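Sso-CP2 metallo-carboxypetidase (Sulfolobus solfataricus, PDB 4MMO) is an M20-family zinc metallo-carboxypeptidase, thought to act as a peptidase that hydrolyses peptide bonds with the help of bound metal. Local coordinates at residues K213-L218 / A304-D309; K320-L325 / G336-H341. All blocks are in the same frame, centred on the assembly; numbering follows the deposited sequence.

Contact 1: residues K213-L218 / A304-D309. With SO4 (sulfate ion), chain G.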
# COMPACT_ATOMS: atom_id res chain seq x y z
N LYS A 213 -6.63 -4.35 -11.46
CA LYS A 213 -7.71 -4.69 -12.38
C LYS A 213 -8.66 -5.70 -11.74
O LYS A 213 -9.87 -5.60 -11.89
CB LYS A 213 -7.15 -5.23 -13.70
CG LYS A 213 -7.05 -4.16 -14.78
CD LYS A 213 -6.08 -4.55 -15.88
CE LYS A 213 -5.87 -3.40 -16.86
NZ LYS A 213 -7.15 -2.95 -17.50
N ILE A 214 -8.09 -6.66 -11.01
CA ILE A 214 -8.88 -7.69 -10.33
C ILE A 214 -9.85 -7.08 -9.33
O ILE A 214 -11.05 -7.33 -9.39
CB ILE A 214 -7.96 -8.71 -9.60
CG1 ILE A 214 -7.22 -9.59 -10.61
CG2 ILE A 214 -8.76 -9.58 -8.63
CD1 ILE A 214 -8.10 -10.55 -11.40
N ILE A 215 -9.33 -6.28 -8.40
CA ILE A 215 -10.17 -5.70 -7.36
C ILE A 215 -11.18 -4.73 -7.96
O ILE A 215 -12.24 -4.50 -7.39
CB ILE A 215 -9.35 -5.02 -6.25
CG1 ILE A 215 -8.47 -3.91 -6.81
CG2 ILE A 215 -8.51 -6.06 -5.51
CD1 ILE A 215 -7.70 -3.14 -5.77
N SER A 216 -10.87 -4.18 -9.13
CA SER A 216 -11.80 -3.29 -9.82
C SER A 216 -13.05 -4.02 -10.30
O SER A 216 -14.10 -3.41 -10.45
CB SER A 216 -11.11 -2.60 -11.01
OG SER A 216 -10.15 -1.66 -10.56
N THR A 217 -12.94 -5.33 -10.52
CA THR A 217 -14.07 -6.11 -11.02
C THR A 217 -15.05 -6.45 -9.90
O THR A 217 -16.19 -6.84 -10.16
CB THR A 217 -13.62 -7.44 -11.68
OG1 THR A 217 -12.99 -8.28 -10.71
CG2 THR A 217 -12.66 -7.17 -12.85
N LEU A 218 -14.60 -6.31 -8.66
CA LEU A 218 -15.40 -6.71 -7.50
C LEU A 218 -16.61 -5.81 -7.25
O LEU A 218 -17.65 -6.29 -6.80
CB LEU A 218 -14.51 -6.76 -6.25
CG LEU A 218 -13.38 -7.80 -6.27
CD1 LEU A 218 -12.50 -7.65 -5.05
CD2 LEU A 218 -13.94 -9.22 -6.36
N ALA A 304 2.55 -8.19 -5.57
CA ALA A 304 1.49 -7.27 -5.20
C ALA A 304 0.48 -8.01 -4.34
O ALA A 304 0.13 -9.15 -4.63
CB ALA A 304 0.80 -6.72 -6.44
N PHE A 305 0.00 -7.36 -3.28
CA PHE A 305 -1.06 -7.95 -2.47
C PHE A 305 -2.08 -6.92 -2.00
O PHE A 305 -1.79 -5.73 -1.89
CB PHE A 305 -0.49 -8.73 -1.27
CG PHE A 305 0.31 -7.89 -0.32
CD1 PHE A 305 1.66 -7.65 -0.55
CD2 PHE A 305 -0.28 -7.36 0.81
CE1 PHE A 305 2.39 -6.88 0.33
CE2 PHE A 305 0.45 -6.59 1.70
CZ PHE A 305 1.79 -6.35 1.46
N ALA A 306 -3.29 -7.41 -1.74
CA ALA A 306 -4.39 -6.58 -1.28
C ALA A 306 -5.15 -7.32 -0.18
O ALA A 306 -5.18 -8.55 -0.15
CB ALA A 306 -5.32 -6.26 -2.43
N LYS A 307 -5.75 -6.55 0.73
CA LYS A 307 -6.54 -7.10 1.82
C LYS A 307 -7.97 -6.58 1.75
O LYS A 307 -8.20 -5.38 1.69
CB LYS A 307 -5.91 -6.74 3.17
CG LYS A 307 -4.65 -7.52 3.48
CD LYS A 307 -4.07 -7.12 4.83
CE LYS A 307 -2.67 -7.69 5.02
NZ LYS A 307 -2.58 -8.61 6.19
N LEU A 308 -8.92 -7.51 1.75
CA LEU A 308 -10.34 -7.19 1.62
C LEU A 308 -11.10 -7.68 2.84
O LEU A 308 -10.82 -8.75 3.37
CB LEU A 308 -10.92 -7.85 0.38
CG LEU A 308 -10.16 -7.67 -0.94
CD1 LEU A 308 -10.72 -8.62 -1.99
CD2 LEU A 308 -10.25 -6.23 -1.42
N ASP A 309 -12.07 -6.88 3.28
CA ASP A 309 -13.03 -7.32 4.27
C ASP A 309 -14.43 -7.16 3.70
O ASP A 309 -14.76 -6.12 3.11
CB ASP A 309 -12.86 -6.55 5.59
CG ASP A 309 -13.36 -5.12 5.51
OD1 ASP A 309 -12.69 -4.29 4.87
OD2 ASP A 309 -14.43 -4.83 6.10
S SO4 G . -9.00 -4.80 -20.34
O1 SO4 G . -8.10 -5.05 -19.22
O2 SO4 G . -10.32 -5.32 -20.02
O3 SO4 G . -9.09 -3.36 -20.59
O4 SO4 G . -8.48 -5.47 -21.54

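Contact 2: residues K320-L325 / G336-H341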
# COMPACT_ATOMS: atom_id res chain seq x y z
N LYS A 320 -19.80 -19.38 2.21
CA LYS A 320 -20.39 -19.37 0.88
C LYS A 320 -19.87 -18.18 0.06
O LYS A 320 -19.54 -18.33 -1.12
CB LYS A 320 -21.91 -19.33 0.97
CG LYS A 320 -22.60 -19.41 -0.38
CD LYS A 320 -24.09 -19.68 -0.22
CE LYS A 320 -24.78 -19.78 -1.57
NZ LYS A 320 -26.22 -20.10 -1.42
N VAL A 321 -19.80 -17.01 0.69
CA VAL A 321 -19.35 -15.81 -0.00
C VAL A 321 -17.91 -16.01 -0.48
O VAL A 321 -17.55 -15.56 -1.57
CB VAL A 321 -19.44 -14.57 0.91
CG1 VAL A 321 -18.75 -13.36 0.28
CG2 VAL A 321 -20.90 -14.24 1.20
N PHE A 322 -17.12 -16.71 0.32
CA PHE A 322 -15.75 -17.03 -0.04
C PHE A 322 -15.70 -17.87 -1.31
O PHE A 322 -14.84 -17.67 -2.16
CB PHE A 322 -15.06 -17.78 1.11
CG PHE A 322 -13.58 -17.97 0.92
CD1 PHE A 322 -12.77 -16.90 0.57
CD2 PHE A 322 -13.00 -19.21 1.11
CE1 PHE A 322 -11.40 -17.07 0.40
CE2 PHE A 322 -11.64 -19.39 0.94
CZ PHE A 322 -10.84 -18.32 0.59
N GLU A 323 -16.65 -18.80 -1.44
CA GLU A 323 -16.70 -19.65 -2.62
C GLU A 323 -17.14 -18.85 -3.84
O GLU A 323 -16.61 -19.04 -4.94
CB GLU A 323 -17.64 -20.84 -2.39
CG GLU A 323 -17.74 -21.80 -3.57
CD GLU A 323 -16.39 -22.34 -4.02
OE1 GLU A 323 -15.53 -22.59 -3.15
OE2 GLU A 323 -16.20 -22.52 -5.24
N LEU A 324 -18.11 -17.97 -3.65
CA LEU A 324 -18.58 -17.10 -4.73
C LEU A 324 -17.46 -16.18 -5.19
O LEU A 324 -17.27 -15.97 -6.39
CB LEU A 324 -19.78 -16.26 -4.27
CG LEU A 324 -21.07 -17.01 -3.95
CD1 LEU A 324 -22.15 -16.02 -3.55
CD2 LEU A 324 -21.54 -17.85 -5.13
N LEU A 325 -16.71 -15.64 -4.24
CA LEU A 325 -15.56 -14.81 -4.55
C LEU A 325 -14.56 -15.59 -5.38
O LEU A 325 -14.03 -15.09 -6.37
CB LEU A 325 -14.89 -14.31 -3.28
CG LEU A 325 -13.56 -13.59 -3.48
CD1 LEU A 325 -13.75 -12.34 -4.33
CD2 LEU A 325 -12.91 -13.25 -2.15
N GLY A 336 -2.94 -16.26 -8.57
CA GLY A 336 -2.16 -16.09 -7.35
C GLY A 336 -2.79 -16.77 -6.16
O GLY A 336 -3.66 -17.62 -6.30
N GLU A 337 -2.34 -16.37 -4.97
CA GLU A 337 -2.77 -16.98 -3.73
C GLU A 337 -3.99 -16.26 -3.17
O GLU A 337 -4.12 -15.04 -3.33
CB GLU A 337 -1.64 -16.94 -2.71
CG GLU A 337 -1.42 -18.24 -1.95
CD GLU A 337 -0.47 -18.08 -0.78
OE1 GLU A 337 0.01 -16.96 -0.54
OE2 GLU A 337 -0.22 -19.09 -0.09
N ILE A 338 -4.86 -17.01 -2.52
CA ILE A 338 -5.97 -16.44 -1.77
C ILE A 338 -5.92 -16.97 -0.35
O ILE A 338 -5.92 -18.18 -0.13
CB ILE A 338 -7.34 -16.80 -2.37
CG1 ILE A 338 -7.33 -16.67 -3.89
CG2 ILE A 338 -8.42 -15.91 -1.76
CD1 ILE A 338 -8.56 -17.24 -4.55
N LEU A 339 -5.87 -16.05 0.61
CA LEU A 339 -5.84 -16.40 2.03
C LEU A 339 -7.05 -15.76 2.71
O LEU A 339 -7.35 -14.60 2.46
CB LEU A 339 -4.55 -15.88 2.66
CG LEU A 339 -3.26 -16.30 1.96
CD1 LEU A 339 -2.11 -15.39 2.36
CD2 LEU A 339 -2.93 -17.75 2.28
N ALA A 340 -7.73 -16.52 3.57
CA ALA A 340 -8.91 -16.03 4.26
C ALA A 340 -8.86 -16.31 5.76
O ALA A 340 -8.14 -17.20 6.20
CB ALA A 340 -10.16 -16.64 3.66
N HIS A 341 -9.64 -15.55 6.52
CA HIS A 341 -9.79 -15.79 7.96
C HIS A 341 -10.92 -14.94 8.54
O HIS A 341 -11.47 -14.08 7.85
CB HIS A 341 -8.49 -15.51 8.70
CG HIS A 341 -8.02 -14.10 8.59
ND1 HIS A 341 -7.27 -13.64 7.53
CD2 HIS A 341 -8.19 -13.04 9.42
CE1 HIS A 341 -7.00 -12.36 7.71
NE2 HIS A 341 -7.54 -11.97 8.85

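Contact 1: residues K213-L218 / A304-D309
The dimerisation domain of this M20 peptidase is a two-layer alpha/beta sandwich with ferredoxin-like topology, and here I215 and L218, from a helix of one layer, meet A306 and L308 of the sheet. The axes of segments 213-218 and 304-309 run at 22° and come within 10.6 Å. I215 and L218 lie on the helix face turned to the sheet, while A306 and L308, two residues apart, both have CB directed toward the helix. The seam is wholly apolar and buried. I215 brings a single methyl, CG2, over both strand residues: it lies 4.4 Å from CB of A306 and equally far from CD2 of L308. A tighter touch follows one turn on, where L218 and L308 reach toward each other tip to tip, CD1 of one against CD1 of the other. Each leucine carries CG anti to its carbonyl carbon (chi1 -64° in L218), which tips the branch across the gap. L325 and H328 of helix 318-331 also pack against L218.

K213 lies on the helix side turned from the sheet, toward the second subunit. Its chain bends at the last torsion and sends NZ to O1 of a sulfate at 2.9 Å, an ion also held by M221 N of the second subunit; NZ bonds in addition to S216 O and V219 O there. Replacing K213 by alanine removes the amine, and the sulfate and those two carbonyl oxygens would probably lose this donor. One turn after K213, T217 folds back on its own helix: OG1 donates to the carbonyl oxygen of I214 at 2.5 Å, in the carbonyl plane, and T217 N reaches that same oxygen. The hydroxyl is also hydrogen-bonded to H328 NE2.

Contact 2: residues K320-L325 / G336-H341
F322 spans the gap from helix 318-331 to strand 337-348, meeting I338 and A340 with the outer part of its ring. Its CB points toward the strand, and CG stands anti to the backbone N (chi1 -171°), which carries the ring outward from the helix until its outer half faces the methyl of A340. CD1, and CE2 on the other side of the ring, each stand 4.1 Å from CB of A340. One atom beyond CD1, CE1 makes the closest approach of the contact, 3.5 Å to that same methyl. The outermost atom, CZ, is almost as near A340 CB, at 3.6 Å, so the methyl sits over one ring face but is displaced toward the outer rim. This is a CH-pi contact: CB is 3.9 Å from the ring centroid, 28° off the ring normal.

CE1 and CZ also share a second partner, CG2 of I338, which is 3.9 Å from CE1 and approaches the ring obliquely. Here F322 and I338 lie alongside each other, pointing opposite ways, one extending from the helix, the other from the strand. The same isoleucine packs against V185 and L187 of the neighbouring strand and against K326 and L329 farther along the helix, which ties its branches to both layers. E323, the next residue on the helix, salt-bridges to K327 one turn on.

Strand 337-348 is in turn bonded to strand 178-190 through backbone pairs such as L339 with E186. Because 178-190 runs antiparallel to both 299-312 and 337-348 and lies between them, helix 318-331 links two parallel, non-adjacent strands, the split beta-alpha-beta unit of a ferredoxin-like sandwich.

In the fold
Contacts 1 and 2 pin the two helices of one sandwich layer to the same antiparallel sheet, with centres about 12 Å apart. Contact 1 is core: its four touching residues are buried aliphatics, on a helix that also meets the second subunit. Contact 2 lies nearer the surface, at strand 337-348, and there an aromatic face replaces the purely aliphatic packing. The contacts are linked along the chain: strand 299-312 of contact 1 is followed by helix 318-331 of contact 2. The helices also touch each other, L218 CD2 lying 3.7 Å from L325 CD1, so the two contacts meet through these leucines. Both lie away from the zinc site.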